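Local coordinates for protein autotransporter adhesin (Vibrio vulnificus, PDB 4ERR) that carries the four-helical-bundle membrane localization domain that targets the DUF5 effector of the MARTX toxin to membranes, probably those of the host cell, at the interface of chains A and B. Sequence-based numbering; all coordinates share one arbitrary frame. Chains: chain A/B, Autotransporter adhesin.

Contact 1: the interface of chains A and B. Residues chain A 21, 25, 28, 54, 57-58, 61-62; chain B 66-67, 70-71.
In the four-helical-bundle membrane localization domain (4HBM), two tyrosine rings of chain A are each covered on one face by a side chain from helix 65-81 of chain B. B:Arg66 NE sits over the centre of the A:Tyr25 ring, 3.6 Å from the centroid, in a stacked cation-pi contact with the planes 8° apart, and the rest of the guanidinium extends over the CD2 side toward the rim. The arginine's bend at chi3 (-63°) lays the flat group along the ring. B:Leu70 CD2 meets this ring at its edge; A:Ile21 CG2 and the A:Tyr57 OH lie at the edge of the guanidinium.

The A:Tyr57 ring is sandwiched: B:Leu70 CD1 lies over one face, 3.8 Å from the centroid and displaced toward the rim, A:His61 CB covers the opposite face, and A:Ile21 O and B:Asn67 CG stand at the edge. Branching lets B:Leu70 serve both tyrosines, and its CD2 also meets A:Ile28 CG2 tip to tip at 3.9 Å.

An asparagine suits the polar end of this ring because its amide both accepts and donates. The phenol OH of A:Tyr57 gives a hydrogen bond to B:Asn67 OD1 (2.7 Å), in the carbonyl plane and on a lone pair. B:Asn67 ND2 donates to the backbone O of A:His61 at 3.1 Å, 151° at the hydrogen; together the bonds fix the amide's rotation. Behind it, B:Thr71 OG1 donates to B:Asn67 O (3.0 Å) from above the carbonyl plane.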
# COMPACT_ATOMS: atom_id res chain seq x y z
N ILE A 21 7.04 4.24 5.56
CA ILE A 21 5.63 4.54 5.29
C ILE A 21 4.82 4.21 6.55
O ILE A 21 3.99 4.98 7.00
CB ILE A 21 5.08 3.73 4.09
CG1 ILE A 21 5.93 3.97 2.83
CG2 ILE A 21 3.63 4.10 3.79
CD1 ILE A 21 5.54 3.13 1.63
N TYR A 25 2.44 6.60 8.89
CA TYR A 25 1.06 6.23 9.15
C TYR A 25 0.77 6.22 10.65
O TYR A 25 -0.26 6.71 11.05
CB TYR A 25 0.78 4.87 8.56
CG TYR A 25 -0.62 4.36 8.69
CD1 TYR A 25 -1.69 5.06 8.17
CD2 TYR A 25 -0.89 3.16 9.34
CE1 TYR A 25 -3.00 4.57 8.26
CE2 TYR A 25 -2.18 2.66 9.44
CZ TYR A 25 -3.23 3.38 8.90
OH TYR A 25 -4.52 2.92 8.96
N ILE A 28 -0.14 9.57 11.89
CA ILE A 28 -1.51 9.92 11.54
C ILE A 28 -2.49 9.32 12.54
O ILE A 28 -3.40 10.02 13.03
CB ILE A 28 -1.87 9.49 10.08
CG1 ILE A 28 -1.09 10.36 9.09
CG2 ILE A 28 -3.36 9.65 9.84
CD1 ILE A 28 -1.21 9.84 7.66
N ILE A 54 -1.88 14.15 6.94
CA ILE A 54 -2.38 13.33 5.83
C ILE A 54 -1.83 13.84 4.52
O ILE A 54 -1.35 13.06 3.70
CB ILE A 54 -3.91 13.23 5.79
CG1 ILE A 54 -4.45 12.63 7.10
CG2 ILE A 54 -4.35 12.38 4.60
CD1 ILE A 54 -5.97 12.77 7.26
N TYR A 57 1.78 12.83 4.20
CA TYR A 57 1.90 11.39 3.98
C TYR A 57 1.62 11.06 2.51
O TYR A 57 2.36 10.30 1.88
CB TYR A 57 0.95 10.62 4.93
CG TYR A 57 0.83 9.13 4.62
CD1 TYR A 57 0.03 8.70 3.58
CD2 TYR A 57 1.54 8.17 5.35
CE1 TYR A 57 -0.07 7.35 3.26
CE2 TYR A 57 1.42 6.81 5.04
CZ TYR A 57 0.63 6.42 3.99
OH TYR A 57 0.53 5.07 3.69
N ILE A 58 0.54 11.61 1.96
CA ILE A 58 0.11 11.29 0.61
C ILE A 58 1.15 11.77 -0.37
O ILE A 58 1.38 11.10 -1.42
CB ILE A 58 -1.32 11.84 0.30
CG1 ILE A 58 -2.34 11.12 1.16
CG2 ILE A 58 -1.68 11.65 -1.19
CD1 ILE A 58 -3.75 11.58 0.96
N HIS A 61 4.45 9.37 0.39
CA HIS A 61 4.25 7.92 0.25
C HIS A 61 3.08 7.49 -0.67
O HIS A 61 2.19 6.74 -0.26
CB HIS A 61 4.05 7.30 1.66
CG HIS A 61 5.08 7.72 2.68
ND1 HIS A 61 6.41 7.44 2.56
CD2 HIS A 61 4.93 8.35 3.88
CE1 HIS A 61 7.06 7.90 3.63
NE2 HIS A 61 6.18 8.47 4.43
N PRO A 62 3.14 7.84 -1.96
CA PRO A 62 2.09 7.46 -2.91
C PRO A 62 2.07 5.99 -3.30
O PRO A 62 1.02 5.48 -3.77
CB PRO A 62 2.43 8.31 -4.14
CG PRO A 62 3.93 8.51 -4.07
CD PRO A 62 4.23 8.59 -2.59
N ARG B 66 -4.82 1.05 2.77
CA ARG B 66 -4.54 2.13 3.68
C ARG B 66 -4.67 3.49 2.99
O ARG B 66 -5.33 4.41 3.48
CB ARG B 66 -3.11 1.96 4.18
CG ARG B 66 -2.67 3.07 5.04
CD ARG B 66 -1.18 2.95 5.32
NE ARG B 66 -0.85 1.75 6.06
CZ ARG B 66 0.39 1.34 6.32
NH1 ARG B 66 1.43 2.03 5.85
NH2 ARG B 66 0.61 0.24 7.02
N ASN B 67 -4.05 3.63 1.83
CA ASN B 67 -4.07 4.93 1.16
C ASN B 67 -5.47 5.32 0.70
O ASN B 67 -5.86 6.49 0.79
CB ASN B 67 -3.03 5.04 0.04
CG ASN B 67 -1.62 5.30 0.57
OD1 ASN B 67 -1.24 4.80 1.64
ND2 ASN B 67 -0.86 6.11 -0.16
N LEU B 70 -7.20 6.50 3.86
CA LEU B 70 -6.67 7.83 4.22
C LEU B 70 -7.21 8.96 3.31
O LEU B 70 -7.42 10.08 3.76
CB LEU B 70 -5.15 7.83 4.20
CG LEU B 70 -4.45 7.11 5.34
CD1 LEU B 70 -2.95 7.06 5.09
CD2 LEU B 70 -4.77 7.76 6.67
N THR B 71 -7.41 8.66 2.02
CA THR B 71 -7.97 9.63 1.09
C THR B 71 -9.40 9.97 1.53
O THR B 71 -9.79 11.12 1.47
CB THR B 71 -7.87 9.14 -0.36
OG1 THR B 71 -6.48 9.05 -0.71
CG2 THR B 71 -8.60 10.08 -1.35

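Contact 2: the interface of chains A and B. Residues chain A 4, 74, 77-78, 81; chain B 35, 44, 47-48, 50-51.
A:Leu81, at the end of helix 65-81, loses 92 Å² of surface to chain B, more than any other residue of this patch, which is made mainly by helix 65-81 on helix 41-60 of the two-fold dimer. Its CG stands anti to the carbonyl carbon, beside the backbone N (chi1 -76°), and the fork of methyls is turned toward the partner helix. CD2 lies over one face of the B:Phe48 ring, 3.7 Å from the centroid and shifted toward the rim on the CE2 side, a CH-pi contact. The other branch, A:Leu81 CD1, is 4.0 Å from B:Phe48 CD1, so both methyls rest on the same face. A forked aliphatic chain suits this, since it can spread two methyls across a flat aromatic surface. The small B:Ser47 lets the leucine come close to the helix backbone, with its CB 3.9 Å from A:Leu81 CD2.

One turn back, A:Val77 divides its branches between two neighbours. CG1, anti to the backbone N (chi1 177°), passes B:Asn51, the two side chains running in opposite directions, while A:Val77 CG2 meets B:Leu50 CD2 at 3.6 Å. A beta-branched residue can touch both without a long reach.

B:Asn51, with 69 Å² buried, has an apolar neighbour beside its side-chain oxygen OD1 and a lysine across its amide nitrogen. A:Lys74 crosses it at about a right angle, its chain nearly extended until a bend at chi4 (59°). Exchanging OD1 and ND2 would offer the amine an acceptor, so the amide may be modelled the wrong way round: A:Lys74 NZ ends 2.8 Å from B:Asn51 ND2, two groups that normally both donate, with no hydrogen bond as modelled.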
# COMPACT_ATOMS: atom_id res chain seq x y z
N ILE A 4 16.03 -13.45 -10.29
CA ILE A 4 14.68 -13.04 -9.88
C ILE A 4 14.52 -13.25 -8.38
O ILE A 4 14.94 -14.29 -7.87
CB ILE A 4 13.58 -13.88 -10.58
CG1 ILE A 4 13.77 -13.87 -12.10
CG2 ILE A 4 12.21 -13.36 -10.23
CD1 ILE A 4 12.84 -14.82 -12.87
N LYS A 74 9.22 -7.03 -11.59
CA LYS A 74 8.88 -7.08 -13.01
C LYS A 74 10.16 -6.93 -13.86
O LYS A 74 10.47 -7.79 -14.72
CB LYS A 74 7.85 -6.01 -13.35
CG LYS A 74 7.10 -6.22 -14.67
CD LYS A 74 6.04 -5.16 -14.83
CE LYS A 74 5.64 -4.97 -16.29
NZ LYS A 74 5.12 -6.21 -16.86
N VAL A 77 12.08 -10.03 -14.04
CA VAL A 77 11.44 -11.03 -14.89
C VAL A 77 11.58 -10.69 -16.38
O VAL A 77 11.87 -11.56 -17.20
CB VAL A 77 9.97 -11.23 -14.53
CG1 VAL A 77 9.30 -12.23 -15.51
CG2 VAL A 77 9.89 -11.72 -13.11
N THR A 78 11.30 -9.43 -16.73
CA THR A 78 11.46 -8.94 -18.11
C THR A 78 12.85 -9.22 -18.63
O THR A 78 13.02 -9.62 -19.79
CB THR A 78 11.18 -7.43 -18.19
OG1 THR A 78 9.78 -7.20 -17.94
CG2 THR A 78 11.55 -6.88 -19.55
N LEU A 81 13.52 -12.92 -19.29
CA LEU A 81 12.81 -13.40 -20.48
C LEU A 81 13.39 -12.83 -21.77
O LEU A 81 13.52 -13.54 -22.76
CB LEU A 81 11.32 -13.06 -20.43
CG LEU A 81 10.42 -13.88 -19.50
CD1 LEU A 81 9.07 -13.19 -19.31
CD2 LEU A 81 10.24 -15.31 -20.02
N VAL B 35 7.68 -20.29 -10.58
CA VAL B 35 8.84 -19.95 -11.39
C VAL B 35 10.11 -20.62 -10.80
O VAL B 35 10.86 -21.26 -11.51
CB VAL B 35 9.04 -18.41 -11.51
CG1 VAL B 35 10.40 -18.09 -12.12
CG2 VAL B 35 7.89 -17.73 -12.33
N ILE B 44 10.30 -20.98 -18.16
CA ILE B 44 10.02 -19.90 -19.12
C ILE B 44 8.52 -19.57 -19.16
O ILE B 44 8.11 -18.39 -19.03
CB ILE B 44 10.48 -20.29 -20.55
CG1 ILE B 44 12.01 -20.40 -20.59
CG2 ILE B 44 9.96 -19.25 -21.56
CD1 ILE B 44 12.56 -21.08 -21.85
N SER B 47 7.33 -17.81 -16.08
CA SER B 47 7.80 -16.44 -16.01
C SER B 47 6.94 -15.50 -16.84
O SER B 47 6.63 -14.40 -16.40
CB SER B 47 9.27 -16.34 -16.42
OG SER B 47 10.07 -17.08 -15.52
N PHE B 48 6.51 -15.95 -18.01
CA PHE B 48 5.56 -15.13 -18.78
C PHE B 48 4.28 -14.87 -18.01
O PHE B 48 3.76 -13.76 -18.02
CB PHE B 48 5.22 -15.78 -20.12
CG PHE B 48 6.24 -15.51 -21.19
CD1 PHE B 48 6.23 -14.29 -21.86
CD2 PHE B 48 7.22 -16.45 -21.51
CE1 PHE B 48 7.16 -14.03 -22.86
CE2 PHE B 48 8.17 -16.17 -22.54
CZ PHE B 48 8.13 -14.96 -23.19
N LEU B 50 3.87 -14.96 -14.74
CA LEU B 50 4.19 -14.08 -13.62
C LEU B 50 4.15 -12.61 -14.08
O LEU B 50 3.54 -11.76 -13.43
CB LEU B 50 5.56 -14.43 -13.05
CG LEU B 50 6.09 -13.52 -11.95
CD1 LEU B 50 5.15 -13.52 -10.76
CD2 LEU B 50 7.48 -13.98 -11.56
N ASN B 51 4.79 -12.34 -15.20
CA ASN B 51 4.82 -11.00 -15.71
C ASN B 51 3.42 -10.44 -15.99
O ASN B 51 3.12 -9.28 -15.66
CB ASN B 51 5.73 -10.89 -16.93
CG ASN B 51 6.56 -9.65 -16.87
OD1 ASN B 51 7.49 -9.55 -16.06
ND2 ASN B 51 6.20 -8.67 -17.68

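The C-alpha centres of contact 1 and contact 2 lie about 31 Å apart, and both set helix 65-81 of one chain against the other chain's helix 40-60 (41-60 in chain B), with residues of the partner's helix 7-37 also taking part. Contact 1 takes the start of helix 65-81 from chain B, whereas contact 2 takes its later turns from chain A. Because the interface is two-fold symmetric, each has a twin with the chains exchanged, so the third helix of each copy is held on its partner at both ends. The third helices thus appear exchanged, although the structure alone does not show whether this dimer forms in the toxin.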